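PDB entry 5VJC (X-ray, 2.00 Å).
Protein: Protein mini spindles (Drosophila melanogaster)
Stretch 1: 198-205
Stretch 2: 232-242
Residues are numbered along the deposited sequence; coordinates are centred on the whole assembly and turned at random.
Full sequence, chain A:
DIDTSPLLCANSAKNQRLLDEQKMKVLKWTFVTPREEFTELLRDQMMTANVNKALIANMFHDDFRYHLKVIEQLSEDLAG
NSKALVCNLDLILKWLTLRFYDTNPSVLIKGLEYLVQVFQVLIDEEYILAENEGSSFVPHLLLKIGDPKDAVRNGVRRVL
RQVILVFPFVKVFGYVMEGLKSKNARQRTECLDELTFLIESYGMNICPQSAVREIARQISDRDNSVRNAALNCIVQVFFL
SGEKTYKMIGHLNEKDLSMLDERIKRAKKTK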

ATOM      1  N   LEU A 198       2.779   8.149  10.739  1.00 23.82           N
ATOM      2  CA  LEU A 198       2.406   6.987  11.537  1.00 21.42           C
ATOM      3  C   LEU A 198       2.913   7.073  12.978  1.00 26.43           C
ATOM      4  O   LEU A 198       2.217   6.676  13.922  1.00 24.52           O
ATOM      5  CB  LEU A 198       2.942   5.708  10.880  1.00 21.44           C
ATOM      6  CG  LEU A 198       2.223   5.316   9.595  1.00 23.70           C
ATOM      7  CD1 LEU A 198       2.952   4.136   8.955  1.00 23.27           C
ATOM      8  CD2 LEU A 198       0.753   4.990   9.892  1.00 23.96           C
ATOM      9  N   ILE A 199       4.132   7.569  13.143  1.00 23.27           N
ATOM     10  CA  ILE A 199       4.707   7.718  14.488  1.00 25.85           C
ATOM     11  C   ILE A 199       3.962   8.803  15.291  1.00 27.51           C
ATOM     12  O   ILE A 199       3.671   8.614  16.457  1.00 27.29           O
ATOM     13  CB  ILE A 199       6.208   8.052  14.415  1.00 29.37           C
ATOM     14  CG1 ILE A 199       6.974   6.847  13.860  1.00 28.50           C
ATOM     15  CG2 ILE A 199       6.762   8.407  15.805  1.00 28.93           C
ATOM     16  CD1 ILE A 199       8.417   7.148  13.576  1.00 33.10           C
ATOM     17  N   GLU A 200       3.651   9.929  14.652  1.00 26.74           N
ATOM     18  CA  GLU A 200       2.819  10.955  15.284  1.00 29.28           C
ATOM     19  C   GLU A 200       1.417  10.435  15.661  1.00 32.46           C
ATOM     20  O   GLU A 200       0.827  10.859  16.665  1.00 28.55           O
ATOM     21  CB  GLU A 200       2.697  12.171  14.356  1.00 30.83           C
ATOM     22  CG  GLU A 200       2.391  13.465  15.084  1.00 38.73           C
ATOM     23  CD  GLU A 200       2.041  14.610  14.140  1.00 48.81           C
ATOM     24  OE1 GLU A 200       1.693  14.339  12.973  1.00 44.63           O
ATOM     25  OE2 GLU A 200       2.115  15.786  14.565  1.00 44.50           O
ATOM     26  N   SER A 201       0.898   9.495  14.871  1.00 31.47           N
ATOM     27  CA  SER A 201      -0.470   9.009  15.027  1.00 28.73           C
ATOM     28  C   SER A 201      -0.603   7.877  16.031  1.00 29.00           C
ATOM     29  O   SER A 201      -1.578   7.809  16.783  1.00 33.22           O
ATOM     30  CB  SER A 201      -1.019   8.548  13.674  1.00 23.26           C
ATOM     31  OG  SER A 201      -1.072   9.641  12.772  1.00 28.96           O
ATOM     32  N   TYR A 202       0.380   6.986  16.045  1.00 25.39           N
ATOM     33  CA  TYR A 202       0.298   5.787  16.852  1.00 27.16           C
ATOM     34  C   TYR A 202       1.266   5.834  18.027  1.00 32.38           C
ATOM     35  O   TYR A 202       1.212   4.989  18.908  1.00 29.61           O
ATOM     36  CB  TYR A 202       0.560   4.557  15.983  1.00 28.23           C
ATOM     37  CG  TYR A 202      -0.575   4.291  15.019  1.00 26.06           C
ATOM     38  CD1 TYR A 202      -1.703   3.593  15.428  1.00 27.63           C
ATOM     39  CD2 TYR A 202      -0.535   4.763  13.713  1.00 26.77           C
ATOM     40  CE1 TYR A 202      -2.766   3.363  14.556  1.00 27.50           C
ATOM     41  CE2 TYR A 202      -1.589   4.529  12.830  1.00 24.94           C
ATOM     42  CZ  TYR A 202      -2.696   3.819  13.258  1.00 25.63           C
ATOM     43  OH  TYR A 202      -3.752   3.590  12.402  1.00 25.51           O
ATOM     44  N   GLY A 203       2.155   6.821  18.023  1.00 29.00           N
ATOM     45  CA  GLY A 203       3.192   6.904  19.040  1.00 32.01           C
ATOM     46  C   GLY A 203       4.271   5.847  18.873  1.00 38.01           C
ATOM     47  O   GLY A 203       4.245   5.041  17.928  1.00 33.66           O
ATOM     48  N   MET A 204       5.228   5.834  19.800  1.00 33.21           N
ATOM     49  CA  MET A 204       6.405   4.986  19.645  1.00 36.40           C
ATOM     50  C   MET A 204       6.137   3.503  19.750  1.00 36.72           C
ATOM     51  O   MET A 204       7.036   2.718  19.450  1.00 39.88           O
ATOM     52  CB  MET A 204       7.480   5.368  20.661  1.00 39.39           C
ATOM     53  CG  MET A 204       8.038   6.760  20.441  1.00 38.08           C
ATOM     54  SD  MET A 204       8.881   6.934  18.851  1.00 41.71           S
ATOM     55  CE  MET A 204       9.950   5.489  18.910  1.00 35.85           C
ATOM     56  N   ASN A 205       4.931   3.095  20.162  1.00 33.69           N
ATOM     57  CA  ASN A 205       4.605   1.674  20.137  1.00 33.95           C
ATOM     58  C   ASN A 205       4.762   1.089  18.722  1.00 35.40           C
ATOM     59  O   ASN A 205       5.001  -0.107  18.563  1.00 36.34           O
ATOM     60  CB  ASN A 205       3.173   1.410  20.627  1.00 37.29           C
ATOM     61  CG  ASN A 205       3.035   1.512  22.145  1.00 49.83           C
ATOM     62  OD1 ASN A 205       3.950   1.955  22.841  1.00 45.46           O
ATOM     63  ND2 ASN A 205       1.876   1.109  22.659  1.00 51.06           N
TER
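Stretch 2 (232-242) NCIVQVFFLSG

No hydrogen bond joins these two segments; a single isoleucine, seated as a knob in a four-residue hole, and a methionine in the 3-10 segment beyond the helix provide most of stretch 1's share of the contact. The pair is a compact illustration of a general principle of helix packing: helices that run nearly alongside each other can meet through interlocking side chains, with no hydrogen bond across the contact.

Stretch 2 is helical from Asn232, where the helix is already under way, to Ser241, and it runs in nearly the same sense as the helix of stretch 1, which ends at Tyr202. The N-to-C directions differ by 21°, and the axes approach to 10.0 Å, a spacing wide enough for side chains to fill the space between them. The nearest CA pairs mark the register: the CA atoms of Ile199 and Val237 lie 7.4 Å apart, those of Glu200 and Gln236 7.0 Å, and those of Met204 and Leu240 again 7.0 Å.

The CA-to-CB bond of Ile199 points toward stretch 2, and its side chain settles among Cys233, Gln236, Val237 and Leu240, positions spaced so that successive turns of one helix frame the hole. With chi1 in m and chi2 in t, its CD1 reaches 4.0 Å from Cys233 SG and 3.9 Å from Val237 CG2. Its other branch faces the remaining two residues: Ile199 CG2 lies 4.1 Å from Gln236 CG and 3.9 Å from Leu240 CD1. At the exposed margin, Glu200 CG passes 3.5 Å from Gln236 OE1, an approach of carbon to oxygen that adds packing without a polar link.

Beyond Tyr202 the chain leaves helical geometry at Gly203, whose positive phi of 72° suits glycine. The Leu240 side chain lies against this exit, with its CD1 4.0 Å from Gly203 CA and 3.7 Å from Ile199 O. Met204 and Asn205 lie in a 3-10 segment that continues later in the chain. The CA-to-CB bond of Met204 points toward stretch 2, and all three chi angles are in m. Its sulfur, SD, is 4.0 Å from Val237 CG1, while Met204 CG sits 3.8 Å from Leu240 CB and 3.3 Å from Ser241 OG. That hydroxyl is engaged within its own helix, where Ser241 OG donates a hydrogen bond of 3.0 Å to Val237 O.

Stretch 2 also leaves its helix through a glycine of positive phi, Gly242, but this one makes no contact with stretch 1. The two segments together bury 362 Å², a modest area to which Ile199 and Met204 make the largest individual contributions.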

ATOM      1  N   ASN A 232      13.193  15.205   9.773  1.00 43.17           N
ATOM      2  CA  ASN A 232      11.864  15.468  10.324  1.00 43.37           C
ATOM      3  C   ASN A 232      11.334  14.270  11.064  1.00 41.98           C
ATOM      4  O   ASN A 232      10.649  14.407  12.081  1.00 41.71           O
ATOM      5  CB  ASN A 232      10.887  15.873   9.228  1.00 44.39           C
ATOM      6  CG  ASN A 232      11.110  17.284   8.763  1.00 52.85           C
ATOM      7  OD1 ASN A 232      11.648  18.109   9.503  1.00 61.16           O
ATOM      8  ND2 ASN A 232      10.702  17.578   7.538  1.00 51.87           N
ATOM      9  N   CYS A 233      11.683  13.085  10.579  1.00 38.97           N
ATOM     10  CA  CYS A 233      11.171  11.878  11.187  1.00 37.55           C
ATOM     11  C   CYS A 233      11.859  11.602  12.526  1.00 41.13           C
ATOM     12  O   CYS A 233      11.202  11.221  13.495  1.00 39.59           O
ATOM     13  CB  CYS A 233      11.324  10.683  10.243  1.00 32.68           C
ATOM     14  SG  CYS A 233      10.451   9.240  10.861  1.00 30.73           S
ATOM     15  N   ILE A 234      13.170  11.806  12.589  1.00 37.94           N
ATOM     16  CA  ILE A 234      13.900  11.573  13.833  1.00 41.98           C
ATOM     17  C   ILE A 234      13.524  12.639  14.864  1.00 38.29           C
ATOM     18  O   ILE A 234      13.423  12.341  16.052  1.00 39.28           O
ATOM     19  CB  ILE A 234      15.428  11.549  13.600  1.00 46.75           C
ATOM     20  CG1 ILE A 234      15.795  10.324  12.767  1.00 37.91           C
ATOM     21  CG2 ILE A 234      16.193  11.492  14.921  1.00 44.43           C
ATOM     22  CD1 ILE A 234      15.347   9.010  13.386  1.00 35.87           C
ATOM     23  N   VAL A 235      13.280  13.861  14.397  1.00 33.98           N
ATOM     24  CA  VAL A 235      12.809  14.933  15.268  1.00 42.23           C
ATOM     25  C   VAL A 235      11.498  14.540  15.966  1.00 42.38           C
ATOM     26  O   VAL A 235      11.341  14.712  17.176  1.00 39.11           O
ATOM     27  CB  VAL A 235      12.596  16.251  14.483  1.00 41.64           C
ATOM     28  CG1 VAL A 235      11.705  17.208  15.261  1.00 47.82           C
ATOM     29  CG2 VAL A 235      13.934  16.903  14.160  1.00 46.57           C
ATOM     30  N   GLN A 236      10.568  13.989  15.196  1.00 40.76           N
ATOM     31  CA  GLN A 236       9.302  13.543  15.750  1.00 36.70           C
ATOM     32  C   GLN A 236       9.551  12.439  16.756  1.00 37.91           C
ATOM     33  O   GLN A 236       8.909  12.389  17.824  1.00 38.62           O
ATOM     34  CB  GLN A 236       8.367  13.077  14.633  1.00 37.52           C
ATOM     35  CG  GLN A 236       7.109  12.418  15.118  1.00 32.41           C
ATOM     36  CD  GLN A 236       6.229  13.359  15.927  1.00 42.71           C
ATOM     37  OE1 GLN A 236       5.749  14.371  15.420  1.00 41.28           O
ATOM     38  NE2 GLN A 236       6.030  13.032  17.197  1.00 35.36           N
ATOM     39  N   VAL A 237      10.499  11.561  16.444  1.00 32.26           N
ATOM     40  CA  VAL A 237      10.870  10.530  17.400  1.00 36.34           C
ATOM     41  C   VAL A 237      11.425  11.206  18.665  1.00 39.85           C
ATOM     42  O   VAL A 237      11.156  10.754  19.783  1.00 43.40           O
ATOM     43  CB  VAL A 237      11.897   9.537  16.818  1.00 38.58           C
ATOM     44  CG1 VAL A 237      12.381   8.592  17.879  1.00 32.71           C
ATOM     45  CG2 VAL A 237      11.279   8.742  15.664  1.00 36.78           C
ATOM     46  N   PHE A 238      12.158  12.308  18.493  1.00 35.73           N
ATOM     47  CA  PHE A 238      12.759  12.982  19.645  1.00 43.46           C
ATOM     48  C   PHE A 238      11.692  13.551  20.594  1.00 37.23           C
ATOM     49  O   PHE A 238      11.810  13.421  21.809  1.00 46.16           O
ATOM     50  CB  PHE A 238      13.711  14.094  19.195  1.00 42.04           C
ATOM     51  CG  PHE A 238      14.335  14.849  20.340  1.00 54.03           C
ATOM     52  CD1 PHE A 238      15.166  14.196  21.251  1.00 52.99           C
ATOM     53  CD2 PHE A 238      14.087  16.204  20.518  1.00 54.13           C
ATOM     54  CE1 PHE A 238      15.745  14.884  22.312  1.00 56.99           C
ATOM     55  CE2 PHE A 238      14.659  16.894  21.582  1.00 59.53           C
ATOM     56  CZ  PHE A 238      15.490  16.229  22.477  1.00 56.65           C
ATOM     57  N   PHE A 239      10.651  14.153  20.022  1.00 43.94           N
ATOM     58  CA  PHE A 239       9.530  14.716  20.777  1.00 41.94           C
ATOM     59  C   PHE A 239       8.787  13.691  21.617  1.00 43.17           C
ATOM     60  O   PHE A 239       8.130  14.046  22.598  1.00 43.61           O
ATOM     61  CB  PHE A 239       8.531  15.387  19.832  1.00 45.09           C
ATOM     62  CG  PHE A 239       9.046  16.638  19.171  1.00 44.57           C
ATOM     63  CD1 PHE A 239      10.023  17.411  19.768  1.00 47.57           C
ATOM     64  CD2 PHE A 239       8.529  17.051  17.956  1.00 43.57           C
ATOM     65  CE1 PHE A 239      10.489  18.563  19.152  1.00 45.15           C
ATOM     66  CE2 PHE A 239       8.987  18.201  17.338  1.00 46.85           C
ATOM     67  CZ  PHE A 239       9.968  18.960  17.937  1.00 46.42           C
ATOM     68  N   LEU A 240       8.862  12.420  21.238  1.00 37.84           N
ATOM     69  CA  LEU A 240       8.126  11.394  21.959  1.00 42.08           C
ATOM     70  C   LEU A 240       9.028  10.574  22.848  1.00 43.18           C
ATOM     71  O   LEU A 240       8.549   9.864  23.726  1.00 43.09           O
ATOM     72  CB  LEU A 240       7.387  10.461  20.992  1.00 35.53           C
ATOM     73  CG  LEU A 240       6.302  11.097  20.117  1.00 38.74           C
ATOM     74  CD1 LEU A 240       5.722  10.036  19.172  1.00 34.55           C
ATOM     75  CD2 LEU A 240       5.203  11.718  20.993  1.00 31.86           C
ATOM     76  N   SER A 241      10.336  10.667  22.621  1.00 49.35           N
ATOM     77  CA  SER A 241      11.257   9.713  23.240  1.00 51.44           C
ATOM     78  C   SER A 241      12.358  10.390  24.044  1.00 51.21           C
ATOM     79  O   SER A 241      13.005   9.753  24.873  1.00 55.43           O
ATOM     80  CB  SER A 241      11.886   8.812  22.177  1.00 49.06           C
ATOM     81  OG  SER A 241      10.893   8.234  21.345  1.00 50.53           O
ATOM     82  N   GLY A 242      12.576  11.674  23.789  1.00 45.07           N
ATOM     83  CA  GLY A 242      13.564  12.429  24.538  1.00 54.23           C
ATOM     84  C   GLY A 242      14.987  11.999  24.226  1.00 59.64           C
ATOM     85  O   GLY A 242      15.248  11.388  23.187  1.00 54.16           O
TER